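Local structure of FprA (1LQT) at residues 354-362 and 371-382. The protein is an FAD-dependent oxidoreductase that exchanges electrons between NADP(H) and ferredoxin and may supply electrons to P450 systems. Numbering follows the deposited sequence.
Sequences EYVVGWIKR and NKKDAQDTVDTL. With FAD (flavin-adenine dinucleotide), chain H.
Leu382 sets its CB over the centre of one face of the Tyr355 ring, 3.8 Å from the centroid, in a CH-pi contact, while the methyl CG2 of Thr381 sits at the ring edge. The phenol OH hydrogen-bonds to Asn385 further along the helix, and a water links it to Leu382 O. Just past the end of the strand, Val357 CG1 is pressed tightly against Thr378 CB at 3.4 Å. With chi1 at -71°, Thr378 turns its hydroxyl toward the strand and donates to Val356 O (OG1 to O 2.9 Å); the same OG1 accepts from Lys361 NZ.

Three donors hold the Asp374 carboxylate, one of them weakly. Its CG stands anti to the backbone N (chi1 -176°), which carries the carboxylate across to the turn after the strand. There Asp374 OD2 takes the Gly358 N-H, N to OD2 2.8 Å, nearly along the C-O axis, and a weak, long bond from Arg362 NE. The fully extended Lys361 brings NZ to 2.6 Å from Asp374 OD1, above the carboxylate plane, completing a salt-bridge network.

Strand 354-356 is the edge strand of the Rossmann-type FAD-binding sheet, beside strand 99-102, and the 371-382 part of helix 370-391 runs back along it nearly antiparallel, at 164°. Val357, Ala375 and Val379 also pack on helix 13-28. Gly358 sits at the N-cap position of the short helix 359-362, whose first amide, Trp359 N, donates to FAD O2P at 2.8 Å. The indole lays one face over FAD C5' and also touches the bound NADP derivative. Asn371 bridges protein and cofactor: OD1 receives Arg362 NH2 at 2.9 Å, in the guanidinium plane but well above the amide's own plane, and ND2 donates to the ribityl hydroxyl O3' of FAD as well as to Ile368 O.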
loop_
_atom_site.group_PDB
_atom_site.type_symbol
_atom_site.label_atom_id
_atom_site.label_comp_id
_atom_site.label_asym_id
_atom_site.label_seq_id
_atom_site.Cartn_x
_atom_site.Cartn_y
_atom_site.Cartn_z
ATOM N N GLU A 354 2.408 -23.596 5.152
ATOM C CA GLU A 354 1.885 -22.281 4.789
ATOM C C GLU A 354 2.870 -21.238 5.286
ATOM O O GLU A 354 3.391 -21.339 6.391
ATOM C CB GLU A 354 0.504 -22.086 5.379
ATOM C CG GLU A 354 -0.505 -23.124 4.919
ATOM C CD GLU A 354 -1.704 -23.200 5.834
ATOM O OE1 GLU A 354 -1.518 -23.564 7.016
ATOM O OE2 GLU A 354 -2.830 -22.895 5.409
ATOM N N TYR A 355 3.038 -20.189 4.480
ATOM C CA TYR A 355 4.066 -19.203 4.657
ATOM C C TYR A 355 3.488 -17.828 4.420
ATOM O O TYR A 355 2.397 -17.679 3.872
ATOM C CB TYR A 355 5.223 -19.467 3.670
ATOM C CG TYR A 355 5.875 -20.808 3.915
ATOM C CD1 TYR A 355 5.336 -21.973 3.389
ATOM C CD2 TYR A 355 7.011 -20.900 4.703
ATOM C CE1 TYR A 355 5.901 -23.203 3.664
ATOM C CE2 TYR A 355 7.567 -22.142 4.996
ATOM C CZ TYR A 355 7.011 -23.281 4.469
ATOM O OH TYR A 355 7.571 -24.509 4.760
ATOM N N VAL A 356 4.254 -16.821 4.791
ATOM C CA VAL A 356 3.931 -15.430 4.535
ATOM C C VAL A 356 5.151 -14.696 4.008
ATOM O O VAL A 356 6.280 -15.011 4.353
ATOM C CB VAL A 356 3.406 -14.709 5.800
ATOM C CG1 VAL A 356 1.970 -15.090 6.070
ATOM C CG2 VAL A 356 4.279 -14.967 7.022
ATOM N N VAL A 357 4.894 -13.688 3.176
ATOM C CA VAL A 357 5.880 -12.748 2.689
ATOM C C VAL A 357 5.240 -11.370 2.669
ATOM O O VAL A 357 4.027 -11.235 2.652
ATOM C CB VAL A 357 6.411 -13.098 1.265
ATOM C CG1 VAL A 357 7.182 -14.432 1.306
ATOM C CG2 VAL A 357 5.269 -13.152 0.283
ATOM N N GLY A 358 6.078 -10.352 2.611
ATOM C CA GLY A 358 5.600 -9.000 2.399
ATOM C C GLY A 358 5.031 -8.369 3.647
ATOM O O GLY A 358 5.325 -8.751 4.778
ATOM N N TRP A 359 4.192 -7.371 3.423
ATOM C CA TRP A 359 3.608 -6.615 4.521
ATOM C C TRP A 359 2.767 -7.432 5.494
ATOM O O TRP A 359 2.688 -7.055 6.647
ATOM C CB TRP A 359 2.831 -5.428 3.947
ATOM C CG TRP A 359 3.722 -4.328 3.462
ATOM C CD1 TRP A 359 5.067 -4.358 3.318
ATOM C CD2 TRP A 359 3.313 -3.004 3.143
ATOM N NE1 TRP A 359 5.532 -3.126 2.928
ATOM C CE2 TRP A 359 4.470 -2.270 2.842
ATOM C CE3 TRP A 359 2.076 -2.344 3.128
ATOM C CZ2 TRP A 359 4.428 -0.926 2.544
ATOM C CZ3 TRP A 359 2.053 -0.976 2.840
ATOM C CH2 TRP A 359 3.225 -0.303 2.560
ATOM N N ILE A 360 2.149 -8.526 5.063
ATOM C CA ILE A 360 1.409 -9.325 6.004
ATOM C C ILE A 360 2.343 -10.059 6.990
ATOM O O ILE A 360 1.917 -10.433 8.073
ATOM C CB ILE A 360 0.449 -10.313 5.281
ATOM C CG1 ILE A 360 -0.628 -10.826 6.265
ATOM C CG2 ILE A 360 1.188 -11.479 4.644
ATOM C CD1 ILE A 360 -1.579 -9.769 6.847
ATOM N N LYS A 361 3.583 -10.275 6.582
ATOM C CA LYS A 361 4.638 -10.887 7.404
ATOM C C LYS A 361 5.336 -9.874 8.298
ATOM O O LYS A 361 5.535 -10.149 9.489
ATOM C CB LYS A 361 5.690 -11.553 6.495
ATOM C CG LYS A 361 6.963 -12.132 7.198
ATOM C CD LYS A 361 7.967 -12.614 6.104
ATOM C CE LYS A 361 9.294 -13.121 6.667
ATOM N NZ LYS A 361 10.238 -13.475 5.549
ATOM N N ARG A 362 5.748 -8.756 7.700
ATOM C CA ARG A 362 6.669 -7.789 8.307
ATOM C C ARG A 362 6.021 -6.552 8.844
ATOM O O ARG A 362 6.683 -5.767 9.508
ATOM C CB ARG A 362 7.610 -7.261 7.211
ATOM C CG ARG A 362 8.459 -8.237 6.550
ATOM C CD ARG A 362 9.592 -7.590 5.835
ATOM N NE ARG A 362 9.076 -7.003 4.598
ATOM C CZ ARG A 362 9.166 -5.722 4.266
ATOM N NH1 ARG A 362 9.794 -4.871 5.061
ATOM N NH2 ARG A 362 8.626 -5.269 3.138
ATOM N N ASN A 371 10.761 -6.020 -0.246
ATOM C CA ASN A 371 10.058 -7.293 -0.284
ATOM C C ASN A 371 10.859 -8.414 -0.931
ATOM O O ASN A 371 10.494 -9.577 -0.810
ATOM C CB ASN A 371 8.721 -7.089 -0.986
ATOM C CG ASN A 371 7.841 -6.120 -0.236
ATOM O OD1 ASN A 371 7.355 -6.453 0.828
ATOM N ND2 ASN A 371 7.693 -4.922 -0.758
ATOM N N LYS A 372 11.953 -8.073 -1.590
ATOM C CA LYS A 372 12.701 -9.074 -2.329
ATOM C C LYS A 372 13.477 -10.039 -1.400
ATOM O O LYS A 372 13.297 -11.235 -1.492
ATOM C CB LYS A 372 13.623 -8.402 -3.335
ATOM C CG LYS A 372 14.333 -9.385 -4.261
ATOM C CD LYS A 372 15.099 -8.689 -5.347
ATOM C CE LYS A 372 15.818 -9.684 -6.237
ATOM N NZ LYS A 372 16.507 -8.958 -7.332
ATOM N N LYS A 373 14.328 -9.516 -0.520
ATOM C CA LYS A 373 15.076 -10.386 0.374
ATOM C C LYS A 373 14.145 -11.106 1.321
ATOM O O LYS A 373 14.353 -12.274 1.657
ATOM C CB LYS A 373 16.093 -9.583 1.178
ATOM C CG LYS A 373 16.918 -10.459 2.060
ATOM C CD LYS A 373 17.941 -9.678 2.844
ATOM C CE LYS A 373 17.716 -9.770 4.334
ATOM N NZ LYS A 373 17.870 -11.175 4.826
ATOM N N ASP A 374 13.092 -10.402 1.728
ATOM C CA ASP A 374 12.060 -10.968 2.564
ATOM C C ASP A 374 11.481 -12.231 1.930
ATOM O O ASP A 374 11.393 -13.283 2.559
ATOM C CB ASP A 374 10.985 -9.904 2.831
ATOM C CG ASP A 374 9.946 -10.378 3.764
ATOM O OD1 ASP A 374 10.306 -11.001 4.815
ATOM O OD2 ASP A 374 8.755 -10.134 3.516
ATOM N N ALA A 375 11.085 -12.111 0.684
ATOM C CA ALA A 375 10.513 -13.243 -0.016
ATOM C C ALA A 375 11.537 -14.364 -0.201
ATOM O O ALA A 375 11.202 -15.525 -0.068
ATOM C CB ALA A 375 9.936 -12.799 -1.353
ATOM N N GLN A 376 12.761 -13.997 -0.516
ATOM C CA GLN A 376 13.806 -14.989 -0.733
ATOM C C GLN A 376 14.025 -15.817 0.528
ATOM O O GLN A 376 14.161 -17.023 0.468
ATOM C CB GLN A 376 15.103 -14.300 -1.125
ATOM C CG GLN A 376 16.235 -15.270 -1.420
ATOM C CD GLN A 376 15.965 -16.089 -2.666
ATOM O OE1 GLN A 376 15.788 -15.518 -3.741
ATOM N NE2 GLN A 376 15.927 -17.417 -2.543
ATOM N N ASP A 377 14.036 -15.127 1.668
ATOM C CA ASP A 377 14.211 -15.793 2.945
ATOM C C ASP A 377 13.096 -16.777 3.221
ATOM O O ASP A 377 13.353 -17.926 3.628
ATOM C CB ASP A 377 14.328 -14.760 4.065
ATOM C CG ASP A 377 15.652 -14.022 4.035
ATOM O OD1 ASP A 377 16.614 -14.492 3.400
ATOM O OD2 ASP A 377 15.801 -12.949 4.623
ATOM N N THR A 378 11.862 -16.338 3.016
ATOM C CA THR A 378 10.736 -17.236 3.192
ATOM C C THR A 378 10.855 -18.463 2.252
ATOM O O THR A 378 10.614 -19.611 2.670
ATOM C CB THR A 378 9.399 -16.518 2.923
ATOM O OG1 THR A 378 9.092 -15.583 3.959
ATOM C CG2 THR A 378 8.298 -17.506 2.965
ATOM N N VAL A 379 11.179 -18.198 0.992
ATOM C CA VAL A 379 11.253 -19.276 0.003
ATOM C C VAL A 379 12.348 -20.275 0.330
ATOM O O VAL A 379 12.145 -21.472 0.210
ATOM C CB VAL A 379 11.383 -18.697 -1.420
ATOM C CG1 VAL A 379 11.823 -19.754 -2.389
ATOM C CG2 VAL A 379 10.055 -18.066 -1.854
ATOM N N ASP A 380 13.477 -19.784 0.846
ATOM C CA ASP A 380 14.531 -20.695 1.238
ATOM C C ASP A 380 14.018 -21.646 2.321
ATOM O O ASP A 380 14.267 -22.848 2.290
ATOM C CB ASP A 380 15.717 -19.937 1.795
ATOM C CG ASP A 380 16.520 -19.188 0.747
ATOM O OD1 ASP A 380 16.390 -19.428 -0.471
ATOM O OD2 ASP A 380 17.371 -18.336 1.114
ATOM N N THR A 381 13.330 -21.105 3.318
ATOM C CA THR A 381 12.748 -21.937 4.381
ATOM C C THR A 381 11.757 -22.962 3.832
ATOM O O THR A 381 11.791 -24.142 4.187
ATOM C CB THR A 381 12.018 -21.043 5.408
ATOM O OG1 THR A 381 12.924 -20.103 5.987
ATOM C CG2 THR A 381 11.463 -21.863 6.549
ATOM N N LEU A 382 10.850 -22.489 2.979
ATOM C CA LEU A 382 9.859 -23.330 2.345
ATOM C C LEU A 382 10.511 -24.495 1.604
ATOM O O LEU A 382 10.092 -25.657 1.742
ATOM C CB LEU A 382 9.034 -22.446 1.399
ATOM C CG LEU A 382 7.931 -23.065 0.566
ATOM C CD1 LEU A 382 7.007 -21.974 0.075
ATOM C CD2 LEU A 382 8.452 -23.843 -0.597
HETATM P PA FAD H . 0.580 -5.588 -1.806
HETATM O O1A FAD H . -0.455 -4.888 -1.022
HETATM O O2A FAD H . 1.346 -4.857 -2.846
HETATM O O5B FAD H . -0.091 -6.843 -2.536
HETATM C C5B FAD H . -1.044 -7.653 -1.837
HETATM C C4B FAD H . -1.895 -8.334 -2.902
HETATM O O4B FAD H . -2.643 -9.356 -2.248
HETATM C C3B FAD H . -2.906 -7.405 -3.583
HETATM O O3B FAD H . -2.886 -7.531 -4.986
HETATM C C2B FAD H . -4.214 -7.834 -2.973
HETATM O O2B FAD H . -5.366 -7.568 -3.739
HETATM C C1B FAD H . -3.969 -9.330 -2.740
HETATM N N9A FAD H . -4.836 -9.945 -1.744
HETATM C C8A FAD H . -5.100 -9.463 -0.490
HETATM N N7A FAD H . -5.916 -10.261 0.187
HETATM C C5A FAD H . -6.216 -11.286 -0.688
HETATM C C6A FAD H . -7.033 -12.410 -0.549
HETATM N N6A FAD H . -7.679 -12.724 0.564
HETATM N N1A FAD H . -7.109 -13.250 -1.617
HETATM C C2A FAD H . -6.402 -12.970 -2.745
HETATM N N3A FAD H . -5.600 -11.916 -2.943
HETATM C C4A FAD H . -5.540 -11.102 -1.884
HETATM N N1 FAD H . 7.057 1.649 -2.599
HETATM C C2 FAD H . 7.987 2.162 -3.453
HETATM O O2 FAD H . 9.046 1.596 -3.644
HETATM N N3 FAD H . 7.720 3.365 -4.088
HETATM C C4 FAD H . 6.538 4.038 -3.981
HETATM O O4 FAD H . 6.345 5.102 -4.612
HETATM C C4X FAD H . 5.568 3.478 -3.143
HETATM N N5 FAD H . 4.338 4.082 -2.998
HETATM C C5X FAD H . 3.412 3.543 -2.142
HETATM C C6 FAD H . 2.196 4.158 -1.972
HETATM C C7 FAD H . 1.259 3.696 -1.065
HETATM C C7M FAD H . -0.068 4.391 -0.925
HETATM C C8 FAD H . 1.561 2.544 -0.329
HETATM C C8M FAD H . 0.591 2.010 0.688
HETATM C C9 FAD H . 2.781 1.895 -0.506
HETATM C C9A FAD H . 3.719 2.379 -1.408
HETATM N N10 FAD H . 4.959 1.756 -1.585
HETATM C C10 FAD H . 5.870 2.286 -2.464
HETATM C "C1'" FAD H . 5.312 0.491 -0.877
HETATM C "C2'" FAD H . 4.867 -0.735 -1.672
HETATM O "O2'" FAD H . 3.547 -0.522 -2.106
HETATM C "C3'" FAD H . 4.940 -1.987 -0.777
HETATM O "O3'" FAD H . 6.279 -2.231 -0.357
HETATM C "C4'" FAD H . 4.539 -3.298 -1.453
HETATM O "O4'" FAD H . 3.494 -3.099 -2.401
HETATM C "C5'" FAD H . 4.106 -4.328 -0.408
HETATM O "O5'" FAD H . 3.964 -5.556 -1.133
HETATM P P FAD H . 3.054 -6.772 -0.671
HETATM O O1P FAD H . 3.263 -7.792 -1.724
HETATM O O2P FAD H . 3.290 -7.175 0.748
HETATM O O3P FAD H . 1.561 -6.238 -0.691
HETATM O O HOH W 1 7.381 -26.094 2.748
#